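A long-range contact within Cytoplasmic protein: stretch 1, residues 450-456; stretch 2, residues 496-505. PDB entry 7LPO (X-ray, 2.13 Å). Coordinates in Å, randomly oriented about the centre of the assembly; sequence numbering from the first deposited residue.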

ATOM      1  N   SER A 450       9.490  -3.173  -3.415  1.00 18.67           N
ATOM      2  CA  SER A 450       8.475  -2.855  -2.408  1.00 19.26           C
ATOM      3  C   SER A 450       7.106  -3.382  -2.818  1.00 16.20           C
ATOM      4  O   SER A 450       6.136  -2.627  -2.894  1.00 16.18           O
ATOM      5  CB  SER A 450       8.428  -1.347  -2.159  1.00 25.27           C
ATOM      6  OG  SER A 450       8.068  -0.616  -3.327  1.00 30.09           O
ATOM      7  N   PRO A 451       6.974  -4.686  -3.028  1.00 16.10           N
ATOM      8  CA  PRO A 451       5.649  -5.245  -3.313  1.00 18.40           C
ATOM      9  C   PRO A 451       4.739  -5.170  -2.093  1.00 19.60           C
ATOM     10  O   PRO A 451       5.178  -5.033  -0.949  1.00 18.83           O
ATOM     11  CB  PRO A 451       5.954  -6.698  -3.683  1.00 19.44           C
ATOM     12  CG  PRO A 451       7.140  -7.036  -2.793  1.00 17.40           C
ATOM     13  CD  PRO A 451       7.968  -5.740  -2.745  1.00 15.61           C
ATOM     14  N   HIS A 452       3.440  -5.269  -2.356  1.00 19.83           N
ATOM     15  CA  HIS A 452       2.454  -5.463  -1.306  1.00 17.59           C
ATOM     16  C   HIS A 452       2.033  -6.927  -1.274  1.00 18.05           C
ATOM     17  O   HIS A 452       2.108  -7.635  -2.281  1.00 19.43           O
ATOM     18  CB  HIS A 452       1.236  -4.564  -1.516  1.00 16.99           C
ATOM     19  CG  HIS A 452       1.570  -3.105  -1.564  1.00 18.86           C
ATOM     20  ND1 HIS A 452       0.633  -2.138  -1.852  1.00 19.02           N
ATOM     21  CD2 HIS A 452       2.737  -2.447  -1.357  1.00 19.25           C
ATOM     22  CE1 HIS A 452       1.208  -0.950  -1.834  1.00 19.25           C
ATOM     23  NE2 HIS A 452       2.483  -1.108  -1.531  1.00 18.80           N
ATOM     24  N   PHE A 453       1.625  -7.390  -0.098  1.00 17.53           N
ATOM     25  CA  PHE A 453       1.056  -8.723   0.024  1.00 16.48           C
ATOM     26  C   PHE A 453      -0.056  -8.722   1.054  1.00 15.48           C
ATOM     27  O   PHE A 453       0.139  -8.256   2.180  1.00 16.55           O
ATOM     28  CB  PHE A 453       2.088  -9.772   0.431  1.00 18.42           C
ATOM     29  CG  PHE A 453       1.485 -11.130   0.615  1.00 22.01           C
ATOM     30  CD1 PHE A 453       1.346 -11.986  -0.462  1.00 22.51           C
ATOM     31  CD2 PHE A 453       1.013 -11.538   1.850  1.00 24.12           C
ATOM     32  CE1 PHE A 453       0.766 -13.232  -0.306  1.00 22.23           C
ATOM     33  CE2 PHE A 453       0.435 -12.788   2.002  1.00 24.29           C
ATOM     34  CZ  PHE A 453       0.309 -13.627   0.915  1.00 22.45           C
ATOM     35  N   TYR A 454      -1.203  -9.275   0.679  1.00 14.36           N
ATOM     36  CA  TYR A 454      -2.312  -9.485   1.592  1.00 15.74           C
ATOM     37  C   TYR A 454      -2.755 -10.935   1.519  1.00 16.82           C
ATOM     38  O   TYR A 454      -2.810 -11.518   0.435  1.00 16.12           O
ATOM     39  CB  TYR A 454      -3.499  -8.573   1.259  1.00 14.76           C
ATOM     40  CG  TYR A 454      -3.260  -7.130   1.631  1.00 15.90           C
ATOM     41  CD1 TYR A 454      -3.565  -6.662   2.898  1.00 18.42           C
ATOM     42  CD2 TYR A 454      -2.725  -6.238   0.713  1.00 14.37           C
ATOM     43  CE1 TYR A 454      -3.335  -5.346   3.246  1.00 18.76           C
ATOM     44  CE2 TYR A 454      -2.502  -4.924   1.049  1.00 14.35           C
ATOM     45  CZ  TYR A 454      -2.810  -4.485   2.318  1.00 16.42           C
ATOM     46  OH  TYR A 454      -2.605  -3.171   2.655  1.00 17.70           O
ATOM     47  N   ASP A 455      -3.054 -11.513   2.685  1.00 19.55           N
ATOM     48  CA  ASP A 455      -3.846 -12.732   2.780  1.00 16.94           C
ATOM     49  C   ASP A 455      -5.235 -12.409   2.231  1.00 17.90           C
ATOM     50  O   ASP A 455      -6.131 -11.982   2.974  1.00 16.97           O
ATOM     51  CB  ASP A 455      -3.884 -13.209   4.227  1.00 18.85           C
ATOM     52  CG  ASP A 455      -4.764 -14.436   4.429  1.00 22.41           C
ATOM     53  OD1 ASP A 455      -5.429 -14.902   3.476  1.00 23.49           O
ATOM     54  OD2 ASP A 455      -4.792 -14.922   5.572  1.00 24.13           O
ATOM     55  N   GLY A 456      -5.401 -12.609   0.920  1.00 16.45           N
ATOM     56  CA  GLY A 456      -6.595 -12.133   0.241  1.00 17.01           C
ATOM     57  C   GLY A 456      -7.872 -12.800   0.716  1.00 17.86           C
ATOM     58  O   GLY A 456      -8.911 -12.148   0.834  1.00 15.09           O
ATOM     59  N   MET A 496       2.272 -22.151   4.008  1.00 16.80           N
ATOM     60  CA  MET A 496       1.939 -21.775   2.641  1.00 15.54           C
ATOM     61  C   MET A 496       2.075 -20.271   2.434  1.00 18.43           C
ATOM     62  O   MET A 496       2.659 -19.830   1.436  1.00 14.39           O
ATOM     63  CB  MET A 496       0.523 -22.254   2.322  1.00 17.09           C
ATOM     64  CG  MET A 496       0.087 -21.996   0.907  1.00 21.11           C
ATOM     65  SD  MET A 496      -0.792 -20.443   0.822  1.00 31.19           S
ATOM     66  CE  MET A 496      -2.345 -20.899   1.600  1.00 24.31           C
ATOM     67  N   ILE A 497       1.577 -19.469   3.383  1.00 14.64           N
ATOM     68  CA  ILE A 497       1.667 -18.020   3.239  1.00 15.48           C
ATOM     69  C   ILE A 497       3.115 -17.564   3.332  1.00 14.58           C
ATOM     70  O   ILE A 497       3.551 -16.675   2.593  1.00 14.56           O
ATOM     71  CB  ILE A 497       0.761 -17.320   4.271  1.00 16.94           C
ATOM     72  CG1 ILE A 497      -0.670 -17.801   4.044  1.00 21.83           C
ATOM     73  CG2 ILE A 497       0.879 -15.804   4.150  1.00 15.35           C
ATOM     74  CD1 ILE A 497      -1.740 -16.899   4.563  1.00 28.12           C
ATOM     75  N   GLN A 498       3.894 -18.182   4.213  1.00 17.73           N
ATOM     76  CA  GLN A 498       5.319 -17.881   4.252  1.00 15.59           C
ATOM     77  C   GLN A 498       5.979 -18.213   2.918  1.00 17.22           C
ATOM     78  O   GLN A 498       6.896 -17.508   2.479  1.00 17.80           O
ATOM     79  CB  GLN A 498       5.980 -18.655   5.389  1.00 14.69           C
ATOM     80  CG  GLN A 498       7.396 -18.246   5.672  1.00 16.54           C
ATOM     81  CD  GLN A 498       7.967 -18.981   6.865  1.00 20.43           C
ATOM     82  OE1 GLN A 498       8.573 -20.031   6.717  1.00 21.93           O
ATOM     83  NE2 GLN A 498       7.756 -18.438   8.059  1.00 21.55           N
ATOM     84  N   GLY A 499       5.524 -19.280   2.260  1.00 16.59           N
ATOM     85  CA  GLY A 499       6.031 -19.586   0.932  1.00 17.27           C
ATOM     86  C   GLY A 499       5.664 -18.545  -0.107  1.00 20.58           C
ATOM     87  O   GLY A 499       6.451 -18.265  -1.015  1.00 21.35           O
ATOM     88  N   GLU A 500       4.479 -17.941   0.025  1.00 18.93           N
ATOM     89  CA  GLU A 500       4.106 -16.869  -0.893  1.00 21.64           C
ATOM     90  C   GLU A 500       5.032 -15.666  -0.746  1.00 18.30           C
ATOM     91  O   GLU A 500       5.427 -15.055  -1.742  1.00 19.52           O
ATOM     92  CB  GLU A 500       2.654 -16.458  -0.659  1.00 26.19           C
ATOM     93  CG  GLU A 500       1.631 -17.483  -1.125  1.00 30.35           C
ATOM     94  CD  GLU A 500       0.200 -16.947  -1.059  1.00 33.35           C
ATOM     95  OE1 GLU A 500      -0.418 -17.006   0.017  1.00 33.80           O
ATOM     96  OE2 GLU A 500      -0.309 -16.465  -2.089  1.00 35.47           O
ATOM     97  N   LEU A 501       5.376 -15.290   0.484  1.00 20.01           N
ATOM     98  CA  LEU A 501       6.287 -14.164   0.653  1.00 18.05           C
ATOM     99  C   LEU A 501       7.673 -14.488   0.100  1.00 16.94           C
ATOM    100  O   LEU A 501       8.385 -13.589  -0.353  1.00 18.23           O
ATOM    101  CB  LEU A 501       6.381 -13.773   2.127  1.00 20.97           C
ATOM    102  CG  LEU A 501       5.339 -12.817   2.709  1.00 24.80           C
ATOM    103  CD1 LEU A 501       5.433 -11.473   2.031  1.00 30.60           C
ATOM    104  CD2 LEU A 501       3.931 -13.392   2.575  1.00 25.64           C
ATOM    105  N   ALA A 502       8.074 -15.759   0.135  1.00 15.14           N
ATOM    106  CA  ALA A 502       9.369 -16.138  -0.418  1.00 17.76           C
ATOM    107  C   ALA A 502       9.401 -15.948  -1.928  1.00 20.03           C
ATOM    108  O   ALA A 502      10.455 -15.636  -2.490  1.00 20.57           O
ATOM    109  CB  ALA A 502       9.693 -17.592  -0.061  1.00 19.23           C
ATOM    110  N   VAL A 503       8.260 -16.130  -2.599  1.00 24.79           N
ATOM    111  CA  VAL A 503       8.202 -15.920  -4.044  1.00 24.05           C
ATOM    112  C   VAL A 503       8.460 -14.456  -4.379  1.00 23.40           C
ATOM    113  O   VAL A 503       9.169 -14.136  -5.341  1.00 23.90           O
ATOM    114  CB  VAL A 503       6.842 -16.394  -4.593  1.00 24.49           C
ATOM    115  CG1 VAL A 503       6.620 -15.892  -6.016  1.00 26.93           C
ATOM    116  CG2 VAL A 503       6.743 -17.919  -4.532  1.00 21.58           C
ATOM    117  N   LEU A 504       7.894 -13.543  -3.591  1.00 20.11           N
ATOM    118  CA  LEU A 504       8.107 -12.126  -3.854  1.00 23.14           C
ATOM    119  C   LEU A 504       9.551 -11.735  -3.598  1.00 23.73           C
ATOM    120  O   LEU A 504      10.121 -10.925  -4.338  1.00 24.92           O
ATOM    121  CB  LEU A 504       7.176 -11.280  -2.991  1.00 25.16           C
ATOM    122  CG  LEU A 504       5.678 -11.356  -3.261  1.00 26.74           C
ATOM    123  CD1 LEU A 504       4.983 -10.366  -2.324  1.00 28.55           C
ATOM    124  CD2 LEU A 504       5.355 -11.056  -4.695  1.00 27.55           C
ATOM    125  N   LYS A 505      10.151 -12.271  -2.531  1.00 25.41           N
ATOM    126  CA  LYS A 505      11.573 -12.045  -2.300  1.00 27.17           C
ATOM    127  C   LYS A 505      12.386 -12.494  -3.507  1.00 26.76           C
ATOM    128  O   LYS A 505      13.327 -11.808  -3.926  1.00 28.82           O
ATOM    129  CB  LYS A 505      12.018 -12.784  -1.035  1.00 29.20           C
ATOM    130  CG  LYS A 505      13.140 -12.106  -0.262  1.00 33.89           C
ATOM    131  CD  LYS A 505      13.449 -12.868   1.037  1.00 37.05           C
ATOM    132  CE  LYS A 505      14.766 -12.423   1.662  1.00 38.85           C
ATOM    133  NZ  LYS A 505      15.447 -13.532   2.413  1.00 39.90           N
TER

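The contact joins an irregular segment, residues 450-456, to one side of a helix, residues 496-505. The helix begins before its stretch and continues past it. The two segments run in opposite senses: Pro-451 lies nearest Leu-504, Phe-453 nearest Leu-501 and Asp-455 nearest Ile-497, with CA-CA distances of 7.3, 7.6 and 7.7 Å. No hydrogen bond crosses between them. Side-chain packing holds the contact, and it buries 344 Å² counted over both sides.

Apolar packing centres on Phe-453. This residue is buried, and 113 Å² of it is covered by the helix, the largest share of any residue here. Its CA-to-CB bond points toward the helix, and chi1 is t (177°). The flat ring reaches in among four helix residues. Ile-497 CG2 lies 3.7 Å from Phe-453 CE2. Leu-504 CD1 lies 4.0 Å from Phe-453 CB, near the root of the side chain. Ile-497, Leu-501 and Leu-504 recur at spacings of four and three, so they fall along one side of the helix. Their branched side chains present methyl groups that fit around the aromatic ring.

A CH-pi contact adds to this packing. Leu-501 CD2 sits over one face of the Phe-453 ring, 3.7 Å from the ring centroid and 18° off the normal. The closest atom pair is Leu-501 CD2 to Phe-453 CD2, at 3.5 Å. The CA-to-CB bond of Leu-501 points sideways, but the end of its side chain comes nearer to the loop. Chi1 and chi2 are both m.

Leu-504 carries the apolar contact toward the start of the loop. Its CA-to-CB bond points toward the loop, with chi1 m and chi2 t. Leu-504 CD1 is 4.0 Å from Pro-451 CG. The same methyl is 4.0 Å from the backbone atom His-452 O. Pro-451 offers a compact apolar ring, also directed toward the helix. The side chains of His-452 and Tyr-454 start away from the helix. Phe-453 between them points toward it, so the side chains alternate as in an extended chain.

Two acidic residues touch the apolar cluster. Glu-500 is buried, and its CA-to-CB bond points toward the loop. Glu-500 OE1 lies 3.6 Å from Phe-453 CZ, at the ring edge and near the ring plane. A ring edge carries slightly positive hydrogens, so it suits a carboxylate oxygen better than the face would. The other oxygen, OE2, is hydrogen-bonded elsewhere in the structure. Asp-455 OD2 lies 3.8 Å from Ile-497 CD1, a contact of simple proximity. Asp-455 is an N-cap residue, and its side chain caps a backbone N just past the stretch. Aspartate suits that place because its short carboxylate can reach a free amide in the first turn of a helix.

Within the helix, backbone hydrogen bonds such as Leu-501 N to Ile-497 O (3.1 Å) and Lys-505 N to Leu-501 O (3.1 Å) maintain the turns that bring the packing residues to one side.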